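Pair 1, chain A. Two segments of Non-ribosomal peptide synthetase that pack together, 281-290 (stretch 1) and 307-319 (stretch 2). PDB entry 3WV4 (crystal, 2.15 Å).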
# COMPACT_ATOMS: atom_id res chain seq x y z
N GLY A 281 -12.06 18.08 -3.90
CA GLY A 281 -11.20 18.90 -3.06
C GLY A 281 -9.82 18.20 -2.96
O GLY A 281 -9.04 18.53 -2.08
N ALA A 282 -9.53 17.26 -3.85
CA ALA A 282 -8.29 16.44 -3.75
C ALA A 282 -7.05 17.32 -3.52
O ALA A 282 -6.83 18.24 -4.26
CB ALA A 282 -8.09 15.65 -5.03
N THR A 283 -6.22 16.96 -2.55
CA THR A 283 -4.96 17.61 -2.33
C THR A 283 -3.75 16.77 -2.68
O THR A 283 -2.73 17.33 -3.06
CB THR A 283 -4.83 18.09 -0.89
OG1 THR A 283 -4.92 16.96 -0.01
CG2 THR A 283 -6.00 19.08 -0.55
N MET A 284 -3.83 15.46 -2.51
CA MET A 284 -2.69 14.57 -2.78
C MET A 284 -3.14 13.50 -3.74
O MET A 284 -4.24 13.00 -3.60
CB MET A 284 -2.24 13.88 -1.51
CG MET A 284 -2.06 14.78 -0.29
SD MET A 284 -0.51 15.65 -0.31
CE MET A 284 0.66 14.41 0.18
N MET A 285 -2.31 13.17 -4.73
CA MET A 285 -2.68 12.21 -5.76
C MET A 285 -1.51 11.33 -6.08
O MET A 285 -0.54 11.78 -6.70
CB MET A 285 -3.08 12.93 -7.04
CG MET A 285 -3.63 11.99 -8.09
SD MET A 285 -4.15 12.80 -9.62
CE MET A 285 -4.71 11.30 -10.45
N PRO A 286 -1.59 10.09 -5.67
CA PRO A 286 -0.49 9.22 -6.14
C PRO A 286 -0.71 8.95 -7.62
O PRO A 286 -1.86 8.83 -8.06
CB PRO A 286 -0.63 7.94 -5.27
CG PRO A 286 -2.01 8.01 -4.70
CD PRO A 286 -2.39 9.46 -4.61
N ILE A 287 0.37 8.88 -8.39
CA ILE A 287 0.26 8.63 -9.82
C ILE A 287 1.30 7.62 -10.31
O ILE A 287 2.24 7.26 -9.60
CB ILE A 287 0.51 9.93 -10.64
CG1 ILE A 287 1.89 10.50 -10.29
CG2 ILE A 287 -0.57 10.96 -10.38
CD1 ILE A 287 2.40 11.50 -11.29
N VAL A 288 1.12 7.25 -11.58
CA VAL A 288 2.01 6.43 -12.37
C VAL A 288 2.12 7.15 -13.73
O VAL A 288 1.23 7.95 -14.07
CB VAL A 288 1.35 5.03 -12.47
CG1 VAL A 288 1.92 4.17 -13.57
CG2 VAL A 288 1.42 4.31 -11.15
N PRO A 289 3.24 6.97 -14.49
CA PRO A 289 3.37 7.74 -15.73
C PRO A 289 2.11 7.77 -16.60
O PRO A 289 1.72 8.85 -17.09
CB PRO A 289 4.52 7.04 -16.45
CG PRO A 289 5.41 6.65 -15.31
CD PRO A 289 4.47 6.20 -14.22
N SER A 290 1.47 6.60 -16.74
CA SER A 290 0.33 6.49 -17.63
C SER A 290 -0.81 7.37 -17.12
O SER A 290 -1.34 8.17 -17.87
CB SER A 290 -0.08 5.04 -17.87
OG SER A 290 -0.75 4.53 -16.72
N PRO A 307 -7.23 23.37 -8.52
CA PRO A 307 -6.29 24.16 -7.68
C PRO A 307 -6.00 23.60 -6.28
O PRO A 307 -5.02 23.95 -5.71
CB PRO A 307 -6.99 25.54 -7.58
CG PRO A 307 -8.47 25.23 -7.82
CD PRO A 307 -8.42 24.16 -8.89
N THR A 308 -6.84 22.72 -5.75
CA THR A 308 -6.55 22.15 -4.42
C THR A 308 -5.36 21.17 -4.39
O THR A 308 -4.79 20.96 -3.35
CB THR A 308 -7.79 21.45 -3.88
OG1 THR A 308 -8.19 20.45 -4.83
CG2 THR A 308 -8.92 22.48 -3.65
N LEU A 309 -5.00 20.58 -5.53
CA LEU A 309 -3.89 19.65 -5.64
C LEU A 309 -2.54 20.27 -5.28
O LEU A 309 -2.11 21.25 -5.90
CB LEU A 309 -3.82 19.11 -7.05
CG LEU A 309 -4.80 17.95 -7.30
CD1 LEU A 309 -4.72 17.60 -8.75
CD2 LEU A 309 -4.45 16.71 -6.47
N ARG A 310 -1.89 19.68 -4.27
CA ARG A 310 -0.60 20.12 -3.77
C ARG A 310 0.56 19.14 -3.96
O ARG A 310 1.74 19.52 -3.86
CB ARG A 310 -0.71 20.55 -2.30
CG ARG A 310 -0.70 19.43 -1.27
CD ARG A 310 -0.93 20.01 0.15
NE ARG A 310 -0.83 18.97 1.16
CZ ARG A 310 0.32 18.54 1.72
NH1 ARG A 310 1.47 19.08 1.41
NH2 ARG A 310 0.32 17.60 2.61
N MET A 311 0.27 17.88 -4.24
CA MET A 311 1.37 16.90 -4.46
C MET A 311 0.93 15.74 -5.30
O MET A 311 -0.19 15.24 -5.13
CB MET A 311 1.89 16.33 -3.13
CG MET A 311 3.23 15.62 -3.23
SD MET A 311 3.86 15.09 -1.62
CE MET A 311 4.02 16.68 -0.80
N PHE A 312 1.80 15.38 -6.24
CA PHE A 312 1.75 14.15 -6.97
C PHE A 312 2.93 13.30 -6.54
O PHE A 312 4.07 13.79 -6.51
CB PHE A 312 1.93 14.39 -8.46
CG PHE A 312 0.85 15.20 -9.06
CD1 PHE A 312 -0.38 14.63 -9.37
CD2 PHE A 312 1.03 16.57 -9.28
CE1 PHE A 312 -1.40 15.40 -9.90
CE2 PHE A 312 -0.01 17.35 -9.81
CZ PHE A 312 -1.24 16.75 -10.12
N THR A 313 2.67 12.03 -6.24
CA THR A 313 3.72 11.13 -5.86
C THR A 313 3.78 9.96 -6.85
O THR A 313 2.79 9.29 -7.09
CB THR A 313 3.57 10.65 -4.41
OG1 THR A 313 2.40 9.89 -4.24
CG2 THR A 313 3.44 11.79 -3.52
N ASN A 314 4.97 9.72 -7.37
CA ASN A 314 5.16 8.76 -8.40
C ASN A 314 6.08 7.69 -7.86
O ASN A 314 7.22 7.98 -7.46
CB ASN A 314 5.78 9.40 -9.64
CG ASN A 314 5.87 8.41 -10.80
OD1 ASN A 314 4.85 7.97 -11.32
ND2 ASN A 314 7.06 8.09 -11.21
N SER A 315 5.55 6.47 -7.84
CA SER A 315 6.37 5.29 -7.66
C SER A 315 6.29 4.59 -9.03
O SER A 315 6.17 5.25 -10.07
CB SER A 315 5.91 4.44 -6.42
OG SER A 315 4.50 4.27 -6.31
N ALA A 316 6.38 3.27 -9.06
CA ALA A 316 6.20 2.53 -10.31
C ALA A 316 7.33 2.72 -11.32
O ALA A 316 7.98 1.72 -11.65
CB ALA A 316 4.85 2.85 -10.95
N ALA A 317 7.57 3.93 -11.84
CA ALA A 317 8.53 4.13 -12.97
C ALA A 317 8.82 5.58 -13.31
O ALA A 317 8.03 6.44 -13.05
CB ALA A 317 8.02 3.43 -14.23
N ALA A 318 9.96 5.81 -13.91
CA ALA A 318 10.43 7.12 -14.26
C ALA A 318 9.36 7.98 -14.92
O ALA A 318 8.67 7.57 -15.86
CB ALA A 318 11.65 7.01 -15.19
N LEU A 319 9.22 9.18 -14.40
CA LEU A 319 8.30 10.15 -14.93
C LEU A 319 9.14 11.05 -15.83
O LEU A 319 10.15 11.58 -15.37
CB LEU A 319 7.73 10.93 -13.75
CG LEU A 319 6.41 11.69 -13.95
CD1 LEU A 319 5.28 10.76 -14.37
CD2 LEU A 319 6.07 12.37 -12.63

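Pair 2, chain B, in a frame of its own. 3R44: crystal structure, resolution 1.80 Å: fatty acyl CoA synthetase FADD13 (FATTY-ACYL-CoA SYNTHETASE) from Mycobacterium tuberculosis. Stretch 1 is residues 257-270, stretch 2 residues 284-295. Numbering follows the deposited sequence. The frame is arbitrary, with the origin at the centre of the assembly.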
# COMPACT_ATOMS: atom_id res chain seq x y z
N GLU B 257 -9.99 10.20 -21.71
CA GLU B 257 -10.88 9.22 -21.07
C GLU B 257 -11.72 9.83 -19.98
O GLU B 257 -12.38 9.13 -19.21
CB GLU B 257 -10.08 8.04 -20.54
CG GLU B 257 -9.58 7.14 -21.63
CD GLU B 257 -10.67 6.57 -22.57
OE1 GLU B 257 -11.86 6.35 -22.20
OE2 GLU B 257 -10.32 6.32 -23.72
N ARG B 258 -11.74 11.15 -19.98
CA ARG B 258 -12.63 11.89 -19.12
C ARG B 258 -12.55 11.40 -17.70
O ARG B 258 -13.55 11.13 -17.06
CB ARG B 258 -14.08 11.76 -19.65
CG ARG B 258 -14.31 12.19 -21.15
CD ARG B 258 -15.81 12.01 -21.59
NE ARG B 258 -16.34 10.67 -21.35
CZ ARG B 258 -15.98 9.59 -22.03
NH1 ARG B 258 -15.13 9.70 -23.06
NH2 ARG B 258 -16.48 8.42 -21.70
N VAL B 259 -11.33 11.31 -17.19
CA VAL B 259 -11.04 10.80 -15.88
C VAL B 259 -11.51 11.78 -14.79
O VAL B 259 -11.28 13.00 -14.85
CB VAL B 259 -9.53 10.44 -15.76
CG1 VAL B 259 -9.14 10.05 -14.28
CG2 VAL B 259 -9.14 9.32 -16.73
N CYS B 260 -12.20 11.21 -13.80
CA CYS B 260 -12.69 11.91 -12.62
C CYS B 260 -11.80 11.86 -11.42
O CYS B 260 -11.76 12.85 -10.63
CB CYS B 260 -14.07 11.37 -12.24
SG CYS B 260 -15.22 11.25 -13.59
N ILE B 261 -11.14 10.72 -11.19
CA ILE B 261 -10.36 10.52 -10.00
C ILE B 261 -9.11 9.81 -10.46
O ILE B 261 -9.15 8.99 -11.39
CB ILE B 261 -11.10 9.59 -9.00
CG1 ILE B 261 -12.47 10.16 -8.62
CG2 ILE B 261 -10.22 9.28 -7.76
CD1 ILE B 261 -13.37 9.02 -8.00
N GLY B 262 -7.99 10.08 -9.81
CA GLY B 262 -6.76 9.36 -10.12
C GLY B 262 -6.07 8.86 -8.89
O GLY B 262 -5.98 9.59 -7.91
N GLY B 263 -5.51 7.66 -8.94
CA GLY B 263 -4.67 7.21 -7.85
C GLY B 263 -3.24 7.70 -8.12
O GLY B 263 -2.78 7.70 -9.26
N ALA B 264 -2.55 8.12 -7.07
CA ALA B 264 -1.20 8.62 -7.18
C ALA B 264 -0.40 8.53 -5.89
O ALA B 264 -0.85 7.99 -4.87
CB ALA B 264 -1.24 10.09 -7.66
N VAL B 265 0.82 9.01 -5.97
CA VAL B 265 1.69 9.23 -4.81
C VAL B 265 2.34 10.61 -5.04
O VAL B 265 2.26 11.15 -6.17
CB VAL B 265 2.78 8.14 -4.68
CG1 VAL B 265 2.16 6.74 -4.34
CG2 VAL B 265 3.64 8.12 -5.97
N PRO B 266 2.90 11.22 -3.99
CA PRO B 266 3.39 12.58 -4.12
C PRO B 266 4.39 12.74 -5.26
O PRO B 266 4.29 13.74 -5.98
CB PRO B 266 3.98 12.85 -2.73
CG PRO B 266 3.04 12.14 -1.88
CD PRO B 266 2.86 10.84 -2.57
N ALA B 267 5.29 11.77 -5.47
CA ALA B 267 6.27 11.91 -6.58
C ALA B 267 5.56 12.08 -7.92
O ALA B 267 5.99 12.88 -8.76
CB ALA B 267 7.26 10.68 -6.68
N ILE B 268 4.52 11.28 -8.13
CA ILE B 268 3.74 11.27 -9.38
C ILE B 268 3.12 12.62 -9.58
O ILE B 268 3.20 13.16 -10.66
CB ILE B 268 2.63 10.15 -9.41
CG1 ILE B 268 3.22 8.84 -9.83
CG2 ILE B 268 1.42 10.48 -10.39
CD1 ILE B 268 2.21 7.65 -9.73
N LEU B 269 2.48 13.17 -8.53
CA LEU B 269 1.84 14.42 -8.66
C LEU B 269 2.85 15.56 -8.88
O LEU B 269 2.55 16.52 -9.58
CB LEU B 269 1.02 14.74 -7.42
CG LEU B 269 -0.22 13.83 -7.25
CD1 LEU B 269 -1.14 14.50 -6.31
CD2 LEU B 269 -0.93 13.56 -8.59
N ASN B 270 4.03 15.44 -8.28
CA ASN B 270 5.08 16.38 -8.53
C ASN B 270 5.56 16.31 -9.98
O ASN B 270 5.67 17.36 -10.67
CB ASN B 270 6.23 16.10 -7.58
CG ASN B 270 7.25 17.18 -7.60
OD1 ASN B 270 8.47 16.91 -7.68
ND2 ASN B 270 6.78 18.44 -7.54
N PRO B 284 -11.69 19.27 -17.29
CA PRO B 284 -12.79 19.76 -16.43
C PRO B 284 -13.52 18.65 -15.67
O PRO B 284 -14.16 18.96 -14.67
CB PRO B 284 -13.74 20.47 -17.40
CG PRO B 284 -13.35 19.96 -18.78
CD PRO B 284 -11.92 19.57 -18.72
N ASP B 285 -13.41 17.40 -16.12
CA ASP B 285 -14.06 16.30 -15.42
C ASP B 285 -13.22 15.84 -14.23
O ASP B 285 -13.74 15.11 -13.38
CB ASP B 285 -14.26 15.07 -16.34
CG ASP B 285 -15.21 15.33 -17.54
OD1 ASP B 285 -16.43 15.45 -17.32
OD2 ASP B 285 -14.74 15.33 -18.69
N PHE B 286 -11.92 16.17 -14.18
CA PHE B 286 -11.04 15.59 -13.16
C PHE B 286 -11.25 16.32 -11.82
O PHE B 286 -11.15 17.56 -11.74
CB PHE B 286 -9.57 15.72 -13.56
CG PHE B 286 -8.69 14.89 -12.73
CD1 PHE B 286 -8.49 13.56 -13.03
CD2 PHE B 286 -8.20 15.38 -11.53
CE1 PHE B 286 -7.71 12.77 -12.21
CE2 PHE B 286 -7.47 14.56 -10.65
CZ PHE B 286 -7.21 13.28 -11.02
N ARG B 287 -11.60 15.60 -10.78
CA ARG B 287 -11.90 16.22 -9.50
C ARG B 287 -10.79 16.13 -8.50
O ARG B 287 -10.51 17.11 -7.84
CB ARG B 287 -13.18 15.63 -8.88
CG ARG B 287 -14.36 15.65 -9.82
CD ARG B 287 -15.72 15.58 -9.06
NE ARG B 287 -15.83 14.32 -8.30
CZ ARG B 287 -16.19 13.14 -8.80
NH1 ARG B 287 -16.50 12.98 -10.09
NH2 ARG B 287 -16.28 12.08 -7.96
N TYR B 288 -10.22 14.94 -8.30
CA TYR B 288 -9.17 14.79 -7.29
C TYR B 288 -8.27 13.57 -7.48
O TYR B 288 -8.66 12.58 -8.07
CB TYR B 288 -9.79 14.77 -5.85
CG TYR B 288 -10.72 13.64 -5.60
CD1 TYR B 288 -10.27 12.42 -5.10
CD2 TYR B 288 -12.07 13.78 -5.85
CE1 TYR B 288 -11.13 11.43 -4.85
CE2 TYR B 288 -12.96 12.79 -5.61
CZ TYR B 288 -12.47 11.58 -5.12
OH TYR B 288 -13.29 10.49 -4.88
N PHE B 289 -7.09 13.64 -6.89
CA PHE B 289 -6.25 12.50 -6.75
C PHE B 289 -6.38 11.90 -5.37
O PHE B 289 -6.62 12.61 -4.42
CB PHE B 289 -4.80 12.89 -6.95
CG PHE B 289 -4.43 13.26 -8.37
CD1 PHE B 289 -4.17 12.28 -9.33
CD2 PHE B 289 -4.35 14.60 -8.71
CE1 PHE B 289 -3.81 12.64 -10.64
CE2 PHE B 289 -4.02 14.97 -10.03
CZ PHE B 289 -3.74 13.98 -10.98
N ILE B 290 -6.26 10.58 -5.28
CA ILE B 290 -6.17 9.87 -4.01
C ILE B 290 -4.69 9.51 -3.93
O ILE B 290 -4.21 8.83 -4.82
CB ILE B 290 -6.95 8.57 -4.00
CG1 ILE B 290 -8.43 8.86 -4.28
CG2 ILE B 290 -6.80 7.86 -2.62
CD1 ILE B 290 -9.29 7.59 -4.48
N THR B 291 -3.98 9.99 -2.93
CA THR B 291 -2.54 9.78 -2.87
C THR B 291 -2.18 9.04 -1.60
O THR B 291 -2.75 9.23 -0.55
CB THR B 291 -1.74 11.11 -2.92
OG1 THR B 291 -2.01 11.87 -1.74
CG2 THR B 291 -2.17 11.98 -4.09
N GLY B 292 -1.17 8.20 -1.72
CA GLY B 292 -0.63 7.46 -0.59
C GLY B 292 0.78 7.99 -0.37
O GLY B 292 1.30 8.71 -1.19
N GLY B 293 1.40 7.64 0.73
CA GLY B 293 2.78 8.02 0.96
C GLY B 293 2.83 9.19 1.91
O GLY B 293 1.87 9.48 2.60
N ALA B 294 3.97 9.86 1.95
CA ALA B 294 4.15 10.96 2.86
C ALA B 294 3.13 12.05 2.57
O ALA B 294 2.53 12.09 1.50
CB ALA B 294 5.58 11.53 2.75
N PRO B 295 2.94 12.95 3.52
CA PRO B 295 2.04 14.08 3.25
C PRO B 295 2.51 14.92 2.04
O PRO B 295 3.72 15.05 1.78
CB PRO B 295 2.07 14.88 4.55
CG PRO B 295 2.52 13.85 5.64
CD PRO B 295 3.53 13.03 4.88

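Two parallel strands fix the positions of their backbones far more tightly than the identity of their side chains, and pairs 1 and 2 illustrate the point. Fourteen central residues superpose with an RMSD of 0.6 Å. In each pair the strands run in nearly the same direction, at 23° in pair 1 and 28° in pair 2, and a helix follows the first strand.

The hydrogen-bond ladder is shared. A:Arg310 N donates to A:Thr283 O at 2.8 Å, and the matched B:Arg287 N donates to B:Cys260 O, also at 2.8 Å. The next rungs, A:Met285 N to A:Met311 O (3.0 Å) and B:Gly262 N to B:Tyr288 O (3.1 Å), coincide as well. Because these bonds involve only main-chain atoms, they do not depend on which side chains the positions carry, though packing still restricts the choice. Before the strands, A:Thr308 OG1 donates a hydrogen bond to A:Ala282 O at 2.7 Å; the matched B:Asp285 makes no such bond, its OD2 lying 3.8 Å from B:Arg258 CB.

The clearest variation is on the face carrying A:Met285 and A:Phe312. A:Met285 is fully extended, t at all three chi angles, and its SD lies at the edge of the A:Phe312 ring, 3.8 Å from CE1. Its counterpart, B:Gly262, has no side chain. Aromatic rings occupy the space instead: an ideal CB on B:Gly262 would fall 3.0 Å from B:Phe289 CD1 and 3.3 Å from B:Phe286 CZ, both tight. B:Phe286 matches A:Leu309, whose smaller side chain coexists with the methionine, its CD2 lying 4.1 Å from A:Met285 CB.

Further along this face, A:Ile287 matches B:Ala264. The isoleucine reaches the phenylalanine through CG2, 3.8 Å from A:Phe312 CD1, and A:Ile287 CD1 lies 4.0 Å from A:Leu319 CD2. The alanine CB approaches B:Phe289 CD1 at 4.0 Å. Within pair 2, B:Leu269 CD2 also lies over the B:Phe289 ring, 3.5 Å from CG.

On the other face, A:Met284 CE lies 3.7 Å from A:Met311 SD. The matched B:Ile261 CG1 lies over the B:Tyr288 ring face, 4.2 Å from its centroid. Both partners also cover a guanidinium: A:Met284 SD sits over that of A:Arg310, 3.6 Å from NH2, and B:Ile261 CG1 over that of B:Arg287. At the next position on this face, A:Pro286 CB packs 3.7 Å from A:Thr313 OG1. B:Gly263 brings no side chain to B:Ile290, whose CD1 instead contacts B:Ile261 CG2 at 3.8 Å.

On the face of the shared phenylalanine, one frame accommodates methionine beside leucine, the other glycine beside a second phenylalanine.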